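Side-chain contacts in phospho-furanose lactonase (Mycoplasma synoviae, PDB 3OVG), which hydrolyses phosphorylated 1,4-lactones such as D-xylono-1,4-lactone 5-phosphate, and also carboxy 1,4-lactones, using two zinc ions: residues K53-F58 against N86-L91; H201-G206 against K231-T236; Y248-L253 against L295-D300. All coordinates share one frame; numbering follows the deposited sequence.

Contact 1: residues K53-F58 against N86-L91; sequences KEFKEF and NAVKNL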
loop_
_atom_site.group_PDB
_atom_site.type_symbol
_atom_site.label_atom_id
_atom_site.label_comp_id
_atom_site.label_asym_id
_atom_site.label_seq_id
_atom_site.Cartn_x
_atom_site.Cartn_y
_atom_site.Cartn_z
ATOM N N LYS A 53 34.868 8.587 9.020
ATOM C CA LYS A 53 35.142 9.847 8.312
ATOM C C LYS A 53 34.187 10.935 8.783
ATOM O O LYS A 53 34.572 12.077 8.919
ATOM C CB LYS A 53 35.007 9.679 6.793
ATOM C CG LYS A 53 35.972 8.659 6.164
ATOM C CD LYS A 53 35.541 8.347 4.716
ATOM C CE LYS A 53 36.553 7.406 4.046
ATOM N NZ LYS A 53 36.099 6.885 2.715
ATOM N N GLU A 54 32.924 10.591 9.029
ATOM C CA GLU A 54 31.991 11.604 9.540
ATOM C C GLU A 54 32.446 12.097 10.918
ATOM O O GLU A 54 32.494 13.303 11.188
ATOM C CB GLU A 54 30.530 11.084 9.570
ATOM C CG GLU A 54 29.431 12.158 9.675
ATOM C CD GLU A 54 29.249 12.996 8.378
ATOM O OE1 GLU A 54 29.947 12.749 7.353
ATOM O OE2 GLU A 54 28.417 13.921 8.399
ATOM N N PHE A 55 32.786 11.154 11.798
ATOM C CA PHE A 55 33.223 11.489 13.144
ATOM C C PHE A 55 34.431 12.453 13.105
ATOM O O PHE A 55 34.474 13.433 13.867
ATOM C CB PHE A 55 33.587 10.216 13.910
ATOM C CG PHE A 55 33.431 10.330 15.421
ATOM C CD1 PHE A 55 33.782 11.504 16.097
ATOM C CD2 PHE A 55 32.913 9.271 16.154
ATOM C CE1 PHE A 55 33.646 11.620 17.482
ATOM C CE2 PHE A 55 32.772 9.366 17.554
ATOM C CZ PHE A 55 33.130 10.556 18.217
ATOM N N LYS A 56 35.394 12.163 12.216
ATOM C CA LYS A 56 36.574 13.026 12.003
ATOM C C LYS A 56 36.194 14.446 11.549
ATOM O O LYS A 56 36.824 15.429 11.951
ATOM C CB LYS A 56 37.546 12.383 10.999
ATOM C CG LYS A 56 38.282 11.138 11.577
ATOM C CD LYS A 56 39.150 10.404 10.528
ATOM C CE LYS A 56 40.071 9.342 11.174
ATOM N NZ LYS A 56 40.689 8.367 10.191
ATOM N N GLU A 57 35.173 14.581 10.716
ATOM C CA GLU A 57 34.728 15.941 10.394
ATOM C C GLU A 57 34.188 16.681 11.632
ATOM O O GLU A 57 34.432 17.882 11.844
ATOM C CB GLU A 57 33.691 15.922 9.274
ATOM C CG GLU A 57 34.327 15.596 7.950
ATOM C CD GLU A 57 33.335 15.478 6.813
ATOM O OE1 GLU A 57 32.236 16.081 6.876
ATOM O OE2 GLU A 57 33.663 14.748 5.841
ATOM N N PHE A 58 33.427 15.960 12.439
ATOM C CA PHE A 58 32.896 16.509 13.678
ATOM C C PHE A 58 34.026 16.954 14.607
ATOM O O PHE A 58 33.944 18.000 15.225
ATOM C CB PHE A 58 32.012 15.441 14.332
ATOM C CG PHE A 58 31.501 15.781 15.715
ATOM C CD1 PHE A 58 30.459 16.673 15.878
ATOM C CD2 PHE A 58 32.013 15.143 16.831
ATOM C CE1 PHE A 58 29.934 16.947 17.114
ATOM C CE2 PHE A 58 31.505 15.421 18.103
ATOM C CZ PHE A 58 30.465 16.333 18.250
ATOM N N ASN A 86 37.375 3.226 18.681
ATOM C CA ASN A 86 38.816 2.974 18.704
ATOM C C ASN A 86 39.538 3.726 17.599
ATOM O O ASN A 86 40.695 4.124 17.762
ATOM C CB ASN A 86 39.083 1.469 18.551
ATOM C CG ASN A 86 38.983 0.734 19.873
ATOM O OD1 ASN A 86 39.586 1.141 20.859
ATOM N ND2 ASN A 86 38.239 -0.350 19.890
ATOM N N ALA A 87 38.869 3.897 16.464
ATOM C CA ALA A 87 39.447 4.620 15.344
ATOM C C ALA A 87 39.613 6.111 15.667
ATOM O O ALA A 87 40.487 6.791 15.117
ATOM C CB ALA A 87 38.608 4.429 14.105
ATOM N N VAL A 88 38.810 6.627 16.591
ATOM C CA VAL A 88 38.946 8.041 16.875
ATOM C C VAL A 88 39.473 8.379 18.267
ATOM O O VAL A 88 39.589 9.559 18.595
ATOM C CB VAL A 88 37.636 8.862 16.583
ATOM C CG1 VAL A 88 37.177 8.657 15.145
ATOM C CG2 VAL A 88 36.516 8.543 17.594
ATOM N N LYS A 89 39.792 7.383 19.084
ATOM C CA LYS A 89 40.227 7.700 20.445
ATOM C C LYS A 89 41.475 8.597 20.491
ATOM O O LYS A 89 41.544 9.510 21.322
ATOM C CB LYS A 89 40.388 6.465 21.350
ATOM C CG LYS A 89 41.276 5.351 20.838
ATOM C CD LYS A 89 41.844 4.531 22.035
ATOM C CE LYS A 89 42.311 3.126 21.597
ATOM N NZ LYS A 89 42.739 3.001 20.143
ATOM N N ASN A 90 42.430 8.375 19.581
ATOM C CA ASN A 90 43.656 9.168 19.581
ATOM C C ASN A 90 43.478 10.614 19.128
ATOM O O ASN A 90 44.348 11.459 19.387
ATOM C CB ASN A 90 44.738 8.496 18.754
ATOM C CG ASN A 90 45.221 7.234 19.389
ATOM O OD1 ASN A 90 45.211 7.104 20.635
ATOM N ND2 ASN A 90 45.663 6.274 18.547
ATOM N N LEU A 91 42.350 10.879 18.462
ATOM C CA LEU A 91 41.963 12.224 18.031
ATOM C C LEU A 91 41.110 12.901 19.082
ATOM O O LEU A 91 40.613 14.000 18.855
ATOM C CB LEU A 91 41.181 12.182 16.717
ATOM C CG LEU A 91 41.952 11.661 15.506
ATOM C CD1 LEU A 91 41.087 11.631 14.251
ATOM C CD2 LEU A 91 43.185 12.521 15.275
HETATM O O HOH W 1 41.427 6.409 12.262
#
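Val-88 sets one methyl squarely on a face of the Phe-55 ring. Its CG2 lies 3.8 Å from the ring centroid and only 10° off the ring normal, a CH-pi contact over the middle of the face rather than at the rim. The two side chains meet at about a right angle. With CG anti to the backbone N (chi1 -153°) the ring of Phe-55 is carried toward the neighbouring helix, and its rotation about CB-CG (chi2 -39°) turns a face to the valine. The other branch of Val-88 sits nearer the root of the same side chain, with CG1 4.1 Å from Phe-55 CB, so the forked end straddles both the ring and its stem. Phe-29, which follows the zinc ligand His-28 in sequence, also meets the Phe-55 ring with nearly parallel planes, and Ile-66 of strand 63-68 packs against it from the barrel.

At the next residue, the contact becomes amphipathic. The extended chain of Lys-56 runs crosswise to Leu-91, whose CD1 touches the aliphatic part at Lys-56 CG, 3.9 Å away, and again at CE. Beyond this aliphatic part, Lys-56 NZ donates to a water at 2.9 Å, and that water donates in turn to the backbone O of Ala-87 at 3.0 Å. The bridge ties the lysine to a backbone carbonyl of segment 86-91. A buried aromatic-aliphatic layer with a hydrated lysine rim is how helices 48-60 and 78-88, successive outer helices joined through strand 63-68, pack side by side in this TIM barrel.

Contact 2: residues H201-G206 against K231-T236; sequences HLIGFG and KETGVT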
loop_
_atom_site.group_PDB
_atom_site.type_symbol
_atom_site.label_atom_id
_atom_site.label_comp_id
_atom_site.label_asym_id
_atom_site.label_seq_id
_atom_site.Cartn_x
_atom_site.Cartn_y
_atom_site.Cartn_z
ATOM N N HIS A 201 6.928 11.619 35.337
ATOM C CA HIS A 201 6.913 10.216 35.705
ATOM C C HIS A 201 8.277 9.808 36.212
ATOM O O HIS A 201 8.378 9.227 37.277
ATOM C CB HIS A 201 6.424 9.313 34.553
ATOM C CG HIS A 201 5.013 9.576 34.161
ATOM N ND1 HIS A 201 4.535 9.368 32.883
ATOM C CD2 HIS A 201 3.970 10.047 34.884
ATOM C CE1 HIS A 201 3.260 9.705 32.838
ATOM N NE2 HIS A 201 2.895 10.121 34.038
ATOM N N LEU A 202 9.323 10.115 35.465
ATOM C CA LEU A 202 10.667 9.687 35.838
ATOM C C LEU A 202 10.994 10.194 37.223
ATOM O O LEU A 202 11.518 9.459 38.047
ATOM C CB LEU A 202 11.712 10.198 34.827
ATOM C CG LEU A 202 11.674 9.474 33.494
ATOM C CD1 LEU A 202 12.611 10.214 32.570
ATOM C CD2 LEU A 202 12.106 8.017 33.666
ATOM N N ILE A 203 10.696 11.468 37.454
ATOM C CA ILE A 203 10.936 12.100 38.724
ATOM C C ILE A 203 10.047 11.485 39.775
ATOM O O ILE A 203 10.464 11.299 40.896
ATOM C CB ILE A 203 10.656 13.613 38.634
ATOM C CG1 ILE A 203 11.727 14.295 37.768
ATOM C CG2 ILE A 203 10.571 14.197 40.033
ATOM C CD1 ILE A 203 11.341 15.758 37.290
ATOM N N GLY A 204 8.825 11.129 39.397
ATOM C CA GLY A 204 7.941 10.425 40.309
ATOM C C GLY A 204 8.477 9.063 40.755
ATOM O O GLY A 204 8.197 8.616 41.874
ATOM N N PHE A 205 9.213 8.378 39.887
ATOM C CA PHE A 205 9.825 7.120 40.288
ATOM C C PHE A 205 11.020 7.359 41.211
ATOM O O PHE A 205 11.505 6.427 41.841
ATOM C CB PHE A 205 10.278 6.300 39.089
ATOM C CG PHE A 205 9.171 5.621 38.375
ATOM C CD1 PHE A 205 8.473 4.590 38.987
ATOM C CD2 PHE A 205 8.824 6.015 37.094
ATOM C CE1 PHE A 205 7.443 3.933 38.313
ATOM C CE2 PHE A 205 7.797 5.383 36.408
ATOM C CZ PHE A 205 7.093 4.339 37.016
ATOM N N GLY A 206 11.505 8.597 41.260
ATOM C CA GLY A 206 12.657 8.904 42.084
ATOM C C GLY A 206 13.895 9.271 41.271
ATOM O O GLY A 206 14.959 9.481 41.832
ATOM N N LYS A 231 10.835 24.570 33.509
ATOM C CA LYS A 231 10.555 25.239 34.766
ATOM C C LYS A 231 9.802 24.370 35.777
ATOM O O LYS A 231 10.064 24.474 36.962
ATOM C CB LYS A 231 9.786 26.534 34.531
ATOM C CG LYS A 231 10.687 27.700 34.200
ATOM C CD LYS A 231 9.901 28.874 33.682
ATOM C CE LYS A 231 10.798 30.120 33.637
ATOM N NZ LYS A 231 10.018 31.355 33.260
ATOM N N GLU A 232 8.906 23.493 35.323
ATOM C CA GLU A 232 8.169 22.645 36.261
ATOM C C GLU A 232 8.950 21.407 36.698
ATOM O O GLU A 232 8.677 20.838 37.760
ATOM C CB GLU A 232 6.789 22.242 35.693
ATOM C CG GLU A 232 5.867 23.476 35.464
ATOM C CD GLU A 232 4.398 23.103 35.158
ATOM O OE1 GLU A 232 4.076 21.891 35.149
ATOM O OE2 GLU A 232 3.581 24.037 34.920
ATOM N N THR A 233 9.925 20.985 35.908
ATOM C CA THR A 233 10.594 19.706 36.198
ATOM C C THR A 233 12.116 19.761 36.326
ATOM O O THR A 233 12.720 18.941 37.033
ATOM C CB THR A 233 10.221 18.632 35.169
ATOM O OG1 THR A 233 10.857 18.919 33.900
ATOM C CG2 THR A 233 8.687 18.580 35.006
ATOM N N GLY A 234 12.731 20.724 35.655
ATOM C CA GLY A 234 14.163 20.921 35.762
ATOM C C GLY A 234 14.953 19.987 34.855
ATOM O O GLY A 234 16.179 19.864 34.991
ATOM N N VAL A 235 14.266 19.298 33.947
ATOM C CA VAL A 235 14.946 18.381 33.034
ATOM C C VAL A 235 15.632 19.200 31.948
ATOM O O VAL A 235 15.554 20.427 31.944
ATOM C CB VAL A 235 13.999 17.321 32.415
ATOM C CG1 VAL A 235 13.397 16.423 33.513
ATOM C CG2 VAL A 235 12.913 17.978 31.564
ATOM N N THR A 236 16.342 18.520 31.055
ATOM C CA THR A 236 17.063 19.178 29.953
ATOM C C THR A 236 16.434 18.704 28.630
ATOM O O THR A 236 16.116 17.502 28.451
ATOM C CB THR A 236 18.581 18.845 30.030
ATOM O OG1 THR A 236 19.115 19.369 31.246
ATOM C CG2 THR A 236 19.386 19.372 28.820
#
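Ile-203 reaches the partner segment with one atom, its terminal methyl CD1. That methyl lies 3.7 Å from CB of Thr-233 and 3.5 Å from the backbone O of the same residue, so it rests on the root of the threonine and its carbonyl and not on the hydroxyl. The two side chains cross at a slant. A looser touch follows on the strand side, where CD1 of Ile-203 comes to 4.4 Å from CG1 of Val-235. The isoleucine can span the gap because its longer branch is stretched out, CD1 lying anti to CA about the CB-CG1 bond (chi2 165°).

In the next shell, Thr-233 is held by its own hydroxyl. OG1 is tucked between the backbone N and the carbonyl carbon (chi1 72°), where it hydrogen-bonds to the backbone O of Val-229 one turn back and also accepts a weak hydrogen bond from Val-235 N at 3.4 Å. The hydroxyl thus links the final helical turn to the chain that leaves it, which bends at Gly-234 with positive phi. Val-235 is then anchored among Ala-199, Ile-212 and Ile-214. On the other side, helix 195-205 closes in a Schellman motif at Gly-206, whose N bonds to the O of Ile-203 at 2.9 Å.

Both segments therefore contain helix C-terminal ends, and Thr-236 opens strand 236-239 beside strand 212-215. This is plain packing of neighbouring outer helices in the beta/alpha-barrel, where the helices end and lead toward the N-terminal ends of the following strands, away from the zinc site.

Contact 3: residues Y248-L253 against L295-D300; sequences YPDSLL and LAYLFD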
loop_
_atom_site.group_PDB
_atom_site.type_symbol
_atom_site.label_atom_id
_atom_site.label_comp_id
_atom_site.label_asym_id
_atom_site.label_seq_id
_atom_site.Cartn_x
_atom_site.Cartn_y
_atom_site.Cartn_z
ATOM N N TYR A 248 10.425 21.188 10.074
ATOM C CA TYR A 248 10.418 22.602 10.396
ATOM C C TYR A 248 11.734 23.234 9.965
ATOM O O TYR A 248 12.768 22.583 9.953
ATOM C CB TYR A 248 10.211 22.846 11.905
ATOM C CG TYR A 248 8.836 22.425 12.390
ATOM C CD1 TYR A 248 8.662 21.216 13.065
ATOM C CD2 TYR A 248 7.717 23.219 12.155
ATOM C CE1 TYR A 248 7.405 20.801 13.496
ATOM C CE2 TYR A 248 6.445 22.827 12.589
ATOM C CZ TYR A 248 6.299 21.607 13.266
ATOM O OH TYR A 248 5.053 21.158 13.700
ATOM N N PRO A 249 11.679 24.516 9.595
ATOM C CA PRO A 249 12.900 25.165 9.127
ATOM C C PRO A 249 13.882 25.400 10.306
ATOM O O PRO A 249 13.434 25.587 11.452
ATOM C CB PRO A 249 12.369 26.479 8.541
ATOM C CG PRO A 249 11.027 26.721 9.300
ATOM C CD PRO A 249 10.466 25.333 9.348
ATOM N N ASP A 250 15.196 25.353 10.047
ATOM C CA ASP A 250 16.200 25.684 11.083
ATOM C C ASP A 250 15.813 26.957 11.870
ATOM O O ASP A 250 16.059 27.062 13.082
ATOM C CB ASP A 250 17.592 25.949 10.470
ATOM C CG ASP A 250 18.254 24.698 9.860
ATOM O OD1 ASP A 250 17.673 23.594 9.918
ATOM O OD2 ASP A 250 19.382 24.838 9.306
ATOM N N SER A 251 15.263 27.946 11.174
ATOM C CA SER A 251 15.057 29.255 11.802
ATOM C C SER A 251 14.127 29.113 12.993
ATOM O O SER A 251 14.222 29.851 13.961
ATOM C CB SER A 251 14.448 30.251 10.820
ATOM O OG SER A 251 13.299 29.670 10.185
ATOM N N LEU A 252 13.210 28.164 12.920
ATOM C CA LEU A 252 12.210 28.085 13.968
ATOM C C LEU A 252 12.856 27.578 15.259
ATOM O O LEU A 252 12.644 28.149 16.320
ATOM C CB LEU A 252 11.035 27.218 13.512
ATOM C CG LEU A 252 9.886 26.965 14.496
ATOM C CD1 LEU A 252 9.222 28.282 14.897
ATOM C CD2 LEU A 252 8.868 25.982 13.886
ATOM N N LEU A 253 13.658 26.516 15.151
ATOM C CA LEU A 253 14.412 26.005 16.289
ATOM C C LEU A 253 15.366 27.087 16.870
ATOM O O LEU A 253 15.485 27.234 18.081
ATOM C CB LEU A 253 15.242 24.797 15.887
ATOM C CG LEU A 253 16.120 24.240 17.013
ATOM C CD1 LEU A 253 15.284 23.874 18.219
ATOM C CD2 LEU A 253 16.912 23.019 16.564
ATOM N N LEU A 295 27.117 15.893 10.212
ATOM C CA LEU A 295 27.546 16.442 11.500
ATOM C C LEU A 295 28.218 17.826 11.352
ATOM O O LEU A 295 28.005 18.688 12.189
ATOM C CB LEU A 295 28.443 15.432 12.252
ATOM C CG LEU A 295 27.812 14.238 13.015
ATOM C CD1 LEU A 295 26.618 13.648 12.321
ATOM C CD2 LEU A 295 28.829 13.117 13.383
ATOM N N ALA A 296 28.977 18.069 10.280
ATOM C CA ALA A 296 29.677 19.348 10.154
ATOM C C ALA A 296 28.700 20.521 10.037
ATOM O O ALA A 296 29.026 21.656 10.408
ATOM C CB ALA A 296 30.672 19.337 8.970
ATOM N N TYR A 297 27.516 20.239 9.503
ATOM C CA TYR A 297 26.440 21.232 9.367
ATOM C C TYR A 297 26.144 21.954 10.687
ATOM O O TYR A 297 25.795 23.154 10.684
ATOM C CB TYR A 297 25.161 20.561 8.876
ATOM C CG TYR A 297 23.999 21.503 8.513
ATOM C CD1 TYR A 297 22.985 21.745 9.421
ATOM C CD2 TYR A 297 23.896 22.092 7.240
ATOM C CE1 TYR A 297 21.907 22.569 9.101
ATOM C CE2 TYR A 297 22.823 22.923 6.910
ATOM C CZ TYR A 297 21.836 23.162 7.863
ATOM O OH TYR A 297 20.746 23.954 7.605
ATOM N N LEU A 298 26.272 21.228 11.807
ATOM C CA LEU A 298 26.032 21.823 13.116
ATOM C C LEU A 298 26.870 23.102 13.261
ATOM O O LEU A 298 26.353 24.156 13.618
ATOM C CB LEU A 298 26.349 20.835 14.251
ATOM C CG LEU A 298 26.240 21.469 15.646
ATOM C CD1 LEU A 298 24.808 21.907 15.887
ATOM C CD2 LEU A 298 26.703 20.547 16.759
ATOM N N PHE A 299 28.154 22.987 12.930
ATOM C CA PHE A 299 29.142 24.038 13.121
ATOM C C PHE A 299 29.145 25.029 11.958
ATOM O O PHE A 299 29.235 26.234 12.171
ATOM C CB PHE A 299 30.524 23.403 13.260
ATOM C CG PHE A 299 30.635 22.458 14.422
ATOM C CD1 PHE A 299 30.922 22.935 15.692
ATOM C CD2 PHE A 299 30.411 21.104 14.262
ATOM C CE1 PHE A 299 31.037 22.075 16.745
ATOM C CE2 PHE A 299 30.513 20.245 15.337
ATOM C CZ PHE A 299 30.816 20.732 16.570
ATOM N N ASP A 300 29.034 24.512 10.740
ATOM C CA ASP A 300 29.127 25.349 9.546
ATOM C C ASP A 300 27.910 26.244 9.316
ATOM O O ASP A 300 28.023 27.291 8.694
ATOM C CB ASP A 300 29.283 24.469 8.314
ATOM C CG ASP A 300 30.597 23.728 8.285
ATOM O OD1 ASP A 300 31.508 24.063 9.084
ATOM O OD2 ASP A 300 30.707 22.797 7.450
#
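A single, very short hydrogen bond between two buried side chains joins Asp-250, in the first turn of helix 250-262, to Tyr-297 of helix 296-309, in the outer helical layer of the barrel. The phenol OH of Tyr-297 donates to OD2 of Asp-250 at 2.4 Å, a separation whose exact value should be read with caution at 2.06 Å resolution. The side chains approach from opposite directions. OD2 arrives at the ring edge, in the ring plane, on the CE1 side, 3.4 Å from CE1 of Tyr-297, while the carboxylate plane is turned 68° from that of the ring. The tyrosine spans the wide gap between the helices because its CG stands anti to the backbone N (chi1 -172°), throwing the ring out from its helix.

The second carboxylate oxygen has its own partner: OD1 of Asp-250 is hydrogen-bonded to the backbone N of Asp-243. Phe-302 and Leu-305 of helix 296-309 pack against the aspartate, and Phe-293 meets the tyrosine ring.

With a donor on each oxygen, the carboxylate is fixed in rotation. Its place at the start of a helix would probably stabilise negative charge, whereas Asp-222 of a neighbouring subunit, which packs on Asp-250 and takes a weak hydrogen bond from Ser-251 N, would probably work against it; a charged aspartate would in turn probably polarise the phenol O-H.

Overall arrangement
All three contacts join outer helices of one TIM barrel, yet they share no helix. The touching residues of contact 3 are both buried, while contacts 1 and 2 each mix buried with more accessible residues. Their chemistry differs accordingly: contact 1 combines an aromatic face with a water-bridged lysine, contact 2 is thin packing of a methyl on a threonine, its carbonyl and a valine, and contact 3 relies on a lone polar bond. Contacts 1 and 3 adjoin directly, since Glu-54 OE2 lies 3.0 Å from Leu-295 N, a probable hydrogen bond, and Phe-58 packs on Phe-299. Contact 2 stands apart, across the chain's centre from contact 1, with nearest atoms about 12 Å from contact 3.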